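Local structure of aminotransferase (Neisseria meningitidis Z2491, 3JTX) at residues 188-191 / 192-195; 95-99 / 100-104; 285-288 / 289-293; 71-74 / 75-78. The protein probably transfers amino groups between amino acids and keto acids, as a fold-type I enzyme that carries pyridoxal phosphate on a lysine. All coordinates share one frame; numbering follows the deposited sequence. Where two conformers were deposited one is given.

How the contacts relate
Contacts 2 and 4 are buried, and contact 2 lies at the cofactor. Contacts 1 and 3 are partly buried. Contact 2 joins strand 94-97 to helix 100-111, and a buried carboxylate ties the two together. Contacts 3 and 4 lie on helices 280-291 and 69-82. Their centres are about 9 Å apart, and Trp290 and Trp78 meet there. Contact 4 has an amide pair on its outer side, while in contact 3 Asp291 lies beside Ile287 against helix 69-82. Contact 4 also touches contact 2, where Leu71 packs on Pro96. Contact 1 stands apart on helix 187-200, with aromatic rings inside and a weak salt bridge on the surface.

Contact 1 of 4, residues 188-191 / 192-195; sequences DGWK and EVFD
Lys191 and Asp195 pair one helical turn apart on the exposed side of helix 187-200. NZ of Lys191 lies 3.3 Å from OD2 of Asp195. This is a salt bridge, but weak as a hydrogen bond. The lysine chain runs extended to CE and then bends at its last torsion (chi4 65°), which turns NZ back to the carboxylate. A water bridges the same NZ to OD1 of Asp195 through two weak bonds.

The aromatic contacts are on the buried side. CE3 of Trp190 sits over one face of the Phe194 ring, 3.7 Å from CZ. The planes are 29° apart. The centre of the indole six-membered ring is 5.3 Å from that of Phe194, an offset that leaves little face-to-face overlap.

The helix is the crossover of a beta-alpha-beta unit between strands 169-175 and 203-207. Trp190 and Phe194 both pack on Ile204 of the second strand and reach helix 223-229.

The N-H of each residue i+4 bonds the carbonyl of residue i. Phe194 N binds Trp190 O, and Asp195 N binds Lys191 O, both at 2.9 Å. Gly189 N is held by OD1 of Asp186, just before the segment.

Contact 2 of 4, residues 95-99 / 100-104; sequences LPVLG and SREAL
The turn from strand 94-97 into helix 100-111 forms part of the cofactor phosphate site. Gly99 is the N-cap residue. The backbone N atoms of Ser100 and Arg101 bind two phosphate oxygens of the pyridoxal phosphate-lysine at position 245. Such a cup at a helix start is the usual phosphate site of fold-type I aminotransferases.

Glu102 reaches back across the turn to the strand end. Its OE2 accepts from Leu98 N at 2.8 Å, with a nearly straight N-H...O angle of 169°. The oxygen uses its anti lone pair, the one away from OE1. CG of Glu102 stands between the backbone N and the carbonyl carbon (chi1 67°), and a second bend at chi2 folds the carboxylate over the turn. CG then packs on Gly99 O at 3.5 Å. The same OE2 lies 3.6 Å from CB of Val97.

Beside it, CG1 of Val97 meets CB of Ala103 at 3.6 Å. A water links the turn to the helix. It donates to Leu98 O at 2.7 Å and accepts from Glu102 N at 3.1 Å. Leu98 is the centre of an inverse gamma turn, and Gly99, which has no side chain, follows with a positive phi (88°).

OE2 of Glu102 also forms a salt bridge with Arg271. Gly275 of the second subunit packs on Glu102. One buried oxygen is therefore gripped by a backbone N-H and a guanidinium. This pairing probably keeps the carboxylate ionised, and it probably helps hold the turn that presents the phosphate-binding N-H groups.

Contact 3 of 4, residues 285-288 / 289-293; sequences ASIA and AWDDE
Ile287 and Asp291 lie side by side on helix 280-291 and point the same way. CG2 of Ile287 comes to 3.4 Å from OD2 of Asp291. CG of the aspartate is anti to its own carbonyl carbon (chi1 -79°), which turns the carboxylate back along the helix. Its CG then lies only 3.2 Å from Ile287 O. OD2 and Ile287 O are both acceptors and do not bond each other.

Trp290 leaves a different side of the helix. Its indole leans back over the preceding turn. Ser286 O lies 3.2 Å from CD1 of Trp290, oblique to the indole. The same oxygen accepts from Trp290 N at 2.9 Å, in a nearly straight bond of 174°. Ser286 OG is turned to other partners, Val282 O and the hydroxyl of Ser254.

Asp291 N still binds Ile287 O at 2.9 Å. The next bond, from Asp292 N to Ala288 O, is weak at 3.2 Å and 127°. The Asp292 side chain caps a backbone N at the start of the next helix, and its OD2 also bonds ND1 of His295.

Ala285 and Ala289 rest on Ile48 of helix 46-54. Ile287 packs against helix 69-82. Trp290 meets Trp78 of that helix, and meets Phe256 of strand 255-259 edge-to-face.

Contact 4 of 4, residues 71-74 / 75-78; sequences LRQA and CANW
Gln73 bends sharply after CG to meet Asn77, one helical turn along. Its CG is anti to the backbone N (chi1 -170°), and the turn at chi2 (61°) swings the amide along the helix. Asn77 is set the other way, with CG anti to its own carbonyl carbon, which leans its amide back toward Gln73. NE2 of Gln73 then donates to OD1 of Asn77 at 2.9 Å. The hydrogen bond lies close to the plane of the glutamine amide. It comes from above the asparagine carbonyl plane, however, and does not meet a lone pair. The two side chains cross with their amide planes 55° apart. The pair bridges the outer side of helix 69-82.

Under the amides, CG of Asn77 packs on Gln73 O at 3.1 Å. That oxygen also accepts from Asn77 N at 2.8 Å. The regular helical bonds continue on both sides, as from Trp78 N to Ala74 O at 2.9 Å.

On the apolar side CD1 of Leu71 stands 4.2 Å from SG of Cys75. The sulfur is also 3.4 Å from Leu71 O. Arg72 points away from this pair, and its guanidinium is held by the carbonyls of Ala66, Gly67 and Ala90.

Cys75 and Ala76 rest on Ile94 of strand 94-97, and Cys75 also touches Phe256 of strand 255-259. Leu71 and Ala74 face helix 280-291. At the far end Trp78 reaches Phe256 too, and packs beside the loop residues Glu212 and Arg246.

Contact 1 of 4, residues 188-191 / 192-195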
loop_
_atom_site.group_PDB
_atom_site.type_symbol
_atom_site.label_atom_id
_atom_site.label_comp_id
_atom_site.label_asym_id
_atom_site.label_seq_id
_atom_site.Cartn_x
_atom_site.Cartn_y
_atom_site.Cartn_z
ATOM N N ASP A 188 34.882 2.254 -0.364
ATOM C CA ASP A 188 35.309 3.618 -0.743
ATOM C C ASP A 188 34.101 4.455 -1.151
ATOM O O ASP A 188 33.986 5.625 -0.763
ATOM C CB ASP A 188 36.322 3.584 -1.872
ATOM C CG ASP A 188 37.539 2.808 -1.504
ATOM O OD1 ASP A 188 38.411 3.373 -0.808
ATOM O OD2 ASP A 188 37.595 1.622 -1.904
ATOM N N GLY A 189 33.202 3.835 -1.902
ATOM C CA GLY A 189 31.989 4.512 -2.377
ATOM C C GLY A 189 31.075 4.849 -1.212
ATOM O O GLY A 189 30.547 5.951 -1.134
ATOM N N TRP A 190 30.888 3.904 -0.297
ATOM C CA TRP A 190 30.102 4.180 0.915
ATOM C C TRP A 190 30.734 5.281 1.776
ATOM O O TRP A 190 30.037 6.177 2.261
ATOM C CB TRP A 190 29.862 2.899 1.738
ATOM C CG TRP A 190 28.702 2.142 1.236
ATOM C CD1 TRP A 190 28.706 0.911 0.651
ATOM C CD2 TRP A 190 27.351 2.599 1.206
ATOM N NE1 TRP A 190 27.427 0.548 0.304
ATOM C CE2 TRP A 190 26.577 1.574 0.627
ATOM C CE3 TRP A 190 26.715 3.774 1.623
ATOM C CZ2 TRP A 190 25.204 1.691 0.454
ATOM C CZ3 TRP A 190 25.346 3.875 1.469
ATOM C CH2 TRP A 190 24.613 2.850 0.875
ATOM N N LYS A 191 32.041 5.221 1.977
ATOM C CA LYS A 191 32.720 6.277 2.711
ATOM C C LYS A 191 32.465 7.652 2.089
ATOM O O LYS A 191 32.226 8.623 2.799
ATOM C CB LYS A 191 34.228 6.018 2.809
ATOM C CG LYS A 191 34.955 7.202 3.465
ATOM C CD LYS A 191 36.406 6.958 3.749
ATOM C CE LYS A 191 37.077 8.253 4.255
ATOM N NZ LYS A 191 36.499 8.666 5.584
ATOM N N GLU A 192 32.534 7.739 0.769
ATOM C CA GLU A 192 32.288 9.009 0.093
ATOM C C GLU A 192 30.892 9.572 0.376
ATOM O O GLU A 192 30.758 10.757 0.713
ATOM C CB GLU A 192 32.501 8.870 -1.412
ATOM C CG GLU A 192 32.514 10.201 -2.139
ATOM C CD GLU A 192 32.941 10.108 -3.600
ATOM O OE1 GLU A 192 32.999 8.991 -4.167
ATOM O OE2 GLU A 192 33.192 11.184 -4.187
ATOM N N VAL A 193 29.863 8.735 0.245
ATOM C CA VAL A 193 28.510 9.227 0.456
ATOM C C VAL A 193 28.267 9.531 1.941
ATOM O O VAL A 193 27.564 10.493 2.261
ATOM C CB VAL A 193 27.426 8.310 -0.172
ATOM C CG1 VAL A 193 27.273 6.992 0.586
ATOM C CG2 VAL A 193 26.089 9.075 -0.264
ATOM N N PHE A 194 28.884 8.759 2.836
ATOM C CA PHE A 194 28.789 9.035 4.261
ATOM C C PHE A 194 29.417 10.399 4.599
ATOM O O PHE A 194 28.866 11.159 5.398
ATOM C CB PHE A 194 29.448 7.925 5.098
ATOM C CG PHE A 194 28.678 6.611 5.133
ATOM C CD1 PHE A 194 27.285 6.570 5.076
ATOM C CD2 PHE A 194 29.360 5.410 5.288
ATOM C CE1 PHE A 194 26.613 5.372 5.132
ATOM C CE2 PHE A 194 28.683 4.210 5.337
ATOM C CZ PHE A 194 27.326 4.183 5.265
ATOM N N ASP A 195 30.568 10.700 4.009
ATOM C CA ASP A 195 31.209 11.985 4.238
ATOM C C ASP A 195 30.320 13.128 3.711
ATOM O O ASP A 195 30.185 14.162 4.370
ATOM C CB ASP A 195 32.607 12.020 3.617
ATOM C CG ASP A 195 33.629 11.123 4.373
ATOM O OD1 ASP A 195 33.428 10.810 5.558
ATOM O OD2 ASP A 195 34.644 10.731 3.783
HETATM O O HOH W 1 33.546 7.900 7.119
#

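Contact 2 of 4, residues 95-99 / 100-104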
loop_
_atom_site.group_PDB
_atom_site.type_symbol
_atom_site.label_atom_id
_atom_site.label_comp_id
_atom_site.label_asym_id
_atom_site.label_seq_id
_atom_site.Cartn_x
_atom_site.Cartn_y
_atom_site.Cartn_z
ATOM N N LEU A 95 10.875 -2.258 10.071
ATOM C CA LEU A 95 9.424 -2.318 9.757
ATOM C C LEU A 95 9.196 -3.216 8.553
ATOM O O LEU A 95 9.896 -3.095 7.544
ATOM C CB LEU A 95 8.831 -0.934 9.441
ATOM C CG LEU A 95 8.738 0.091 10.573
ATOM C CD1 LEU A 95 8.182 1.460 10.041
ATOM C CD2 LEU A 95 7.891 -0.481 11.757
ATOM N N PRO A 96 8.201 -4.111 8.637
ATOM C CA PRO A 96 7.834 -4.794 7.395
ATOM C C PRO A 96 7.131 -3.862 6.402
ATOM O O PRO A 96 6.411 -2.922 6.800
ATOM C CB PRO A 96 6.884 -5.896 7.871
ATOM C CG PRO A 96 6.329 -5.403 9.161
ATOM C CD PRO A 96 7.290 -4.423 9.753
ATOM N N VAL A 97 7.305 -4.136 5.112
ATOM C CA VAL A 97 6.674 -3.329 4.070
ATOM C C VAL A 97 6.068 -4.228 2.989
ATOM O O VAL A 97 6.493 -5.364 2.810
ATOM C CB VAL A 97 7.678 -2.348 3.437
ATOM C CG1 VAL A 97 8.206 -1.347 4.490
ATOM C CG2 VAL A 97 8.841 -3.103 2.767
ATOM N N LEU A 98 5.080 -3.715 2.267
ATOM C CA LEU A 98 4.314 -4.520 1.307
ATOM C C LEU A 98 4.975 -4.452 -0.076
ATOM O O LEU A 98 4.379 -3.958 -1.052
ATOM C CB LEU A 98 2.847 -4.059 1.259
ATOM C CG LEU A 98 2.184 -3.890 2.648
ATOM C CD1 LEU A 98 0.693 -3.544 2.510
ATOM C CD2 LEU A 98 2.375 -5.159 3.516
ATOM N N GLY A 99 6.214 -4.929 -0.123
ATOM C CA GLY A 99 7.099 -4.711 -1.265
ATOM C C GLY A 99 7.862 -3.416 -1.103
ATOM O O GLY A 99 7.371 -2.466 -0.469
ATOM N N SER A 100 9.076 -3.354 -1.658
ATOM C CA SER A 100 9.881 -2.142 -1.519
ATOM C C SER A 100 9.270 -0.958 -2.278
ATOM O O SER A 100 9.502 0.193 -1.897
ATOM C CB SER A 100 11.340 -2.375 -1.954
ATOM O OG SER A 100 11.447 -2.626 -3.345
ATOM N N ARG A 101 8.499 -1.206 -3.343
ATOM C CA ARG A 101 7.927 -0.084 -4.115
ATOM C C ARG A 101 7.120 0.886 -3.239
ATOM O O ARG A 101 7.432 2.082 -3.181
ATOM C CB ARG A 101 7.043 -0.589 -5.261
ATOM C CG ARG A 101 6.374 0.546 -6.055
ATOM C CD ARG A 101 5.717 0.046 -7.341
ATOM N NE ARG A 101 6.759 -0.439 -8.233
ATOM C CZ ARG A 101 6.996 0.005 -9.462
ATOM N NH1 ARG A 101 6.220 0.922 -10.044
ATOM N NH2 ARG A 101 8.024 -0.505 -10.127
ATOM N N GLU A 102 6.090 0.382 -2.548
ATOM C CA GLU A 102 5.256 1.246 -1.712
ATOM C C GLU A 102 6.084 1.929 -0.625
ATOM O O GLU A 102 5.818 3.076 -0.266
ATOM C CB GLU A 102 4.047 0.490 -1.117
ATOM C CG GLU A 102 4.383 -0.597 -0.104
ATOM C CD GLU A 102 4.444 -0.128 1.366
ATOM O OE1 GLU A 102 4.371 1.086 1.647
ATOM O OE2 GLU A 102 4.569 -0.999 2.254
ATOM N N ALA A 103 7.079 1.213 -0.116
ATOM C CA ALA A 103 7.939 1.675 0.963
ATOM C C ALA A 103 8.807 2.844 0.514
ATOM O O ALA A 103 8.865 3.861 1.179
ATOM C CB ALA A 103 8.827 0.512 1.452
ATOM N N LEU A 104 9.453 2.699 -0.639
ATOM C CA LEU A 104 10.308 3.751 -1.173
ATOM C C LEU A 104 9.461 4.982 -1.508
ATOM O O LEU A 104 9.841 6.116 -1.188
ATOM C CB LEU A 104 11.023 3.264 -2.442
ATOM C CG LEU A 104 12.135 2.233 -2.287
ATOM C CD1 LEU A 104 12.340 1.441 -3.594
ATOM C CD2 LEU A 104 13.450 2.893 -1.822
HETATM O O HOH W 2 4.528 -2.192 -3.087
#

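Contact 3 of 4, residues 285-288 / 289-293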
loop_
_atom_site.group_PDB
_atom_site.type_symbol
_atom_site.label_atom_id
_atom_site.label_comp_id
_atom_site.label_asym_id
_atom_site.label_seq_id
_atom_site.Cartn_x
_atom_site.Cartn_y
_atom_site.Cartn_z
ATOM N N ALA A 285 4.171 -16.456 5.857
ATOM C CA ALA A 285 4.887 -16.904 4.667
ATOM C C ALA A 285 6.252 -16.222 4.595
ATOM O O ALA A 285 7.247 -16.839 4.198
ATOM C CB ALA A 285 4.051 -16.592 3.419
ATOM N N SER A 286 6.307 -14.959 5.018
ATOM C CA SER A 286 7.538 -14.174 4.982
ATOM C C SER A 286 8.548 -14.632 6.028
ATOM O O SER A 286 9.739 -14.724 5.734
ATOM C CB SER A 286 7.230 -12.677 5.151
ATOM O OG SER A 286 6.321 -12.241 4.134
ATOM N N ILE A 287 8.077 -14.934 7.235
ATOM C CA ILE A 287 8.930 -15.545 8.265
ATOM C C ILE A 287 9.572 -16.827 7.720
ATOM O O ILE A 287 10.801 -17.012 7.800
ATOM C CB ILE A 287 8.132 -15.858 9.553
ATOM C CG1 ILE A 287 7.755 -14.568 10.284
ATOM C CG2 ILE A 287 8.962 -16.741 10.510
ATOM C CD1 ILE A 287 6.633 -14.738 11.331
ATOM N N ALA A 288 8.750 -17.688 7.124
ATOM C CA ALA A 288 9.240 -18.921 6.499
ATOM C C ALA A 288 10.308 -18.635 5.444
ATOM O O ALA A 288 11.309 -19.355 5.363
ATOM C CB ALA A 288 8.082 -19.716 5.879
ATOM N N ALA A 289 10.086 -17.596 4.643
ATOM C CA ALA A 289 11.023 -17.189 3.596
ATOM C C ALA A 289 12.359 -16.685 4.139
ATOM O O ALA A 289 13.407 -17.153 3.721
ATOM C CB ALA A 289 10.381 -16.106 2.689
ATOM N N TRP A 290 12.324 -15.720 5.054
ATOM C CA TRP A 290 13.545 -15.177 5.634
ATOM C C TRP A 290 14.317 -16.219 6.444
ATOM O O TRP A 290 15.546 -16.171 6.474
ATOM C CB TRP A 290 13.274 -13.924 6.481
ATOM C CG TRP A 290 12.820 -12.707 5.694
ATOM C CD1 TRP A 290 11.604 -12.111 5.755
ATOM C CD2 TRP A 290 13.578 -11.963 4.723
ATOM N NE1 TRP A 290 11.550 -11.042 4.895
ATOM C CE2 TRP A 290 12.749 -10.930 4.250
ATOM C CE3 TRP A 290 14.870 -12.076 4.208
ATOM C CZ2 TRP A 290 13.162 -10.015 3.287
ATOM C CZ3 TRP A 290 15.286 -11.150 3.251
ATOM C CH2 TRP A 290 14.432 -10.131 2.809
ATOM N N ASP A 291 13.607 -17.151 7.084
ATOM C CA ASP A 291 14.224 -18.213 7.884
ATOM C C ASP A 291 14.936 -19.283 7.050
ATOM O O ASP A 291 15.828 -19.951 7.555
ATOM C CB ASP A 291 13.171 -18.931 8.770
ATOM C CG ASP A 291 12.814 -18.159 10.031
ATOM O OD1 ASP A 291 13.465 -17.145 10.368
ATOM O OD2 ASP A 291 11.858 -18.570 10.709
ATOM N N ASP A 292 14.519 -19.486 5.807
ATOM C CA ASP A 292 15.080 -20.548 4.971
ATOM C C ASP A 292 16.108 -20.019 3.980
ATOM O O ASP A 292 15.866 -19.021 3.297
ATOM C CB ASP A 292 13.988 -21.238 4.180
ATOM C CG ASP A 292 14.514 -22.402 3.374
ATOM O OD1 ASP A 292 15.028 -23.335 4.001
ATOM O OD2 ASP A 292 14.447 -22.378 2.126
ATOM N N GLU A 293 17.245 -20.702 3.882
ATOM C CA GLU A 293 18.244 -20.362 2.879
ATOM C C GLU A 293 18.353 -21.377 1.740
ATOM O O GLU A 293 18.921 -21.046 0.699
ATOM C CB GLU A 293 19.614 -20.139 3.511
ATOM C CG GLU A 293 19.690 -18.947 4.439
ATOM C CD GLU A 293 19.343 -17.608 3.780
ATOM O OE1 GLU A 293 19.679 -17.377 2.599
ATOM O OE2 GLU A 293 18.739 -16.766 4.473
#

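Contact 4 of 4, residues 71-74 / 75-78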
loop_
_atom_site.group_PDB
_atom_site.type_symbol
_atom_site.label_atom_id
_atom_site.label_comp_id
_atom_site.label_asym_id
_atom_site.label_seq_id
_atom_site.Cartn_x
_atom_site.Cartn_y
_atom_site.Cartn_z
ATOM N N LEU A 71 7.877 -11.648 12.986
ATOM C CA LEU A 71 8.360 -11.256 11.652
ATOM C C LEU A 71 9.544 -10.292 11.750
ATOM O O LEU A 71 10.534 -10.455 11.039
ATOM C CB LEU A 71 7.249 -10.644 10.785
ATOM C CG LEU A 71 7.682 -10.025 9.448
ATOM C CD1 LEU A 71 8.411 -11.069 8.590
ATOM C CD2 LEU A 71 6.465 -9.433 8.718
ATOM N N ARG A 72 9.455 -9.275 12.610
ATOM C CA ARG A 72 10.575 -8.340 12.741
ATOM C C ARG A 72 11.837 -9.075 13.234
ATOM O O ARG A 72 12.963 -8.770 12.808
ATOM C CB ARG A 72 10.202 -7.142 13.615
ATOM C CG ARG A 72 9.291 -6.152 12.870
ATOM C CD ARG A 72 8.866 -4.959 13.695
ATOM N NE ARG A 72 7.679 -5.289 14.479
ATOM C CZ ARG A 72 7.661 -5.530 15.785
ATOM N NH1 ARG A 72 8.758 -5.471 16.507
ATOM N NH2 ARG A 72 6.523 -5.818 16.370
ATOM N N GLN A 73 11.646 -10.074 14.091
ATOM C CA GLN A 73 12.759 -10.862 14.611
ATOM C C GLN A 73 13.365 -11.775 13.548
ATOM O O GLN A 73 14.596 -11.970 13.520
ATOM C CB GLN A 73 12.345 -11.653 15.872
ATOM C CG GLN A 73 13.509 -12.305 16.587
ATOM C CD GLN A 73 14.540 -11.294 17.072
ATOM O OE1 GLN A 73 14.187 -10.284 17.673
ATOM N NE2 GLN A 73 15.817 -11.569 16.816
ATOM N N ALA A 74 12.523 -12.327 12.668
ATOM C CA ALA A 74 13.019 -13.117 11.533
ATOM C C ALA A 74 13.902 -12.249 10.623
ATOM O O ALA A 74 14.943 -12.694 10.132
ATOM C CB ALA A 74 11.867 -13.699 10.735
ATOM N N CYS A 75 13.482 -11.007 10.406
ATOM C CA CYS A 75 14.288 -10.068 9.636
ATOM C C CYS A 75 15.610 -9.765 10.337
ATOM O O CYS A 75 16.662 -9.766 9.691
ATOM C CB CYS A 75 13.518 -8.784 9.361
ATOM S SG CYS A 75 12.061 -9.058 8.352
ATOM N N ALA A 76 15.549 -9.506 11.640
ATOM C CA ALA A 76 16.753 -9.249 12.461
ATOM C C ALA A 76 17.715 -10.437 12.432
ATOM O O ALA A 76 18.936 -10.267 12.293
ATOM C CB ALA A 76 16.365 -8.915 13.885
ATOM N N ASN A 77 17.164 -11.644 12.569
ATOM C CA ASN A 77 17.958 -12.864 12.517
ATOM C C ASN A 77 18.616 -13.065 11.154
ATOM O O ASN A 77 19.790 -13.422 11.082
ATOM C CB ASN A 77 17.109 -14.087 12.850
ATOM C CG ASN A 77 16.656 -14.120 14.304
ATOM O OD1 ASN A 77 17.213 -13.431 15.157
ATOM N ND2 ASN A 77 15.625 -14.915 14.583
ATOM N N TRP A 78 17.858 -12.837 10.082
ATOM C CA TRP A 78 18.396 -12.898 8.724
ATOM C C TRP A 78 19.566 -11.925 8.507
ATOM O O TRP A 78 20.603 -12.307 7.953
ATOM C CB TRP A 78 17.314 -12.622 7.671
ATOM C CG TRP A 78 17.881 -12.668 6.288
ATOM C CD1 TRP A 78 18.191 -13.789 5.561
ATOM C CD2 TRP A 78 18.254 -11.550 5.476
ATOM N NE1 TRP A 78 18.719 -13.432 4.350
ATOM C CE2 TRP A 78 18.768 -12.064 4.270
ATOM C CE3 TRP A 78 18.193 -10.169 5.651
ATOM C CZ2 TRP A 78 19.231 -11.237 3.238
ATOM C CZ3 TRP A 78 18.638 -9.345 4.623
ATOM C CH2 TRP A 78 19.152 -9.884 3.433
#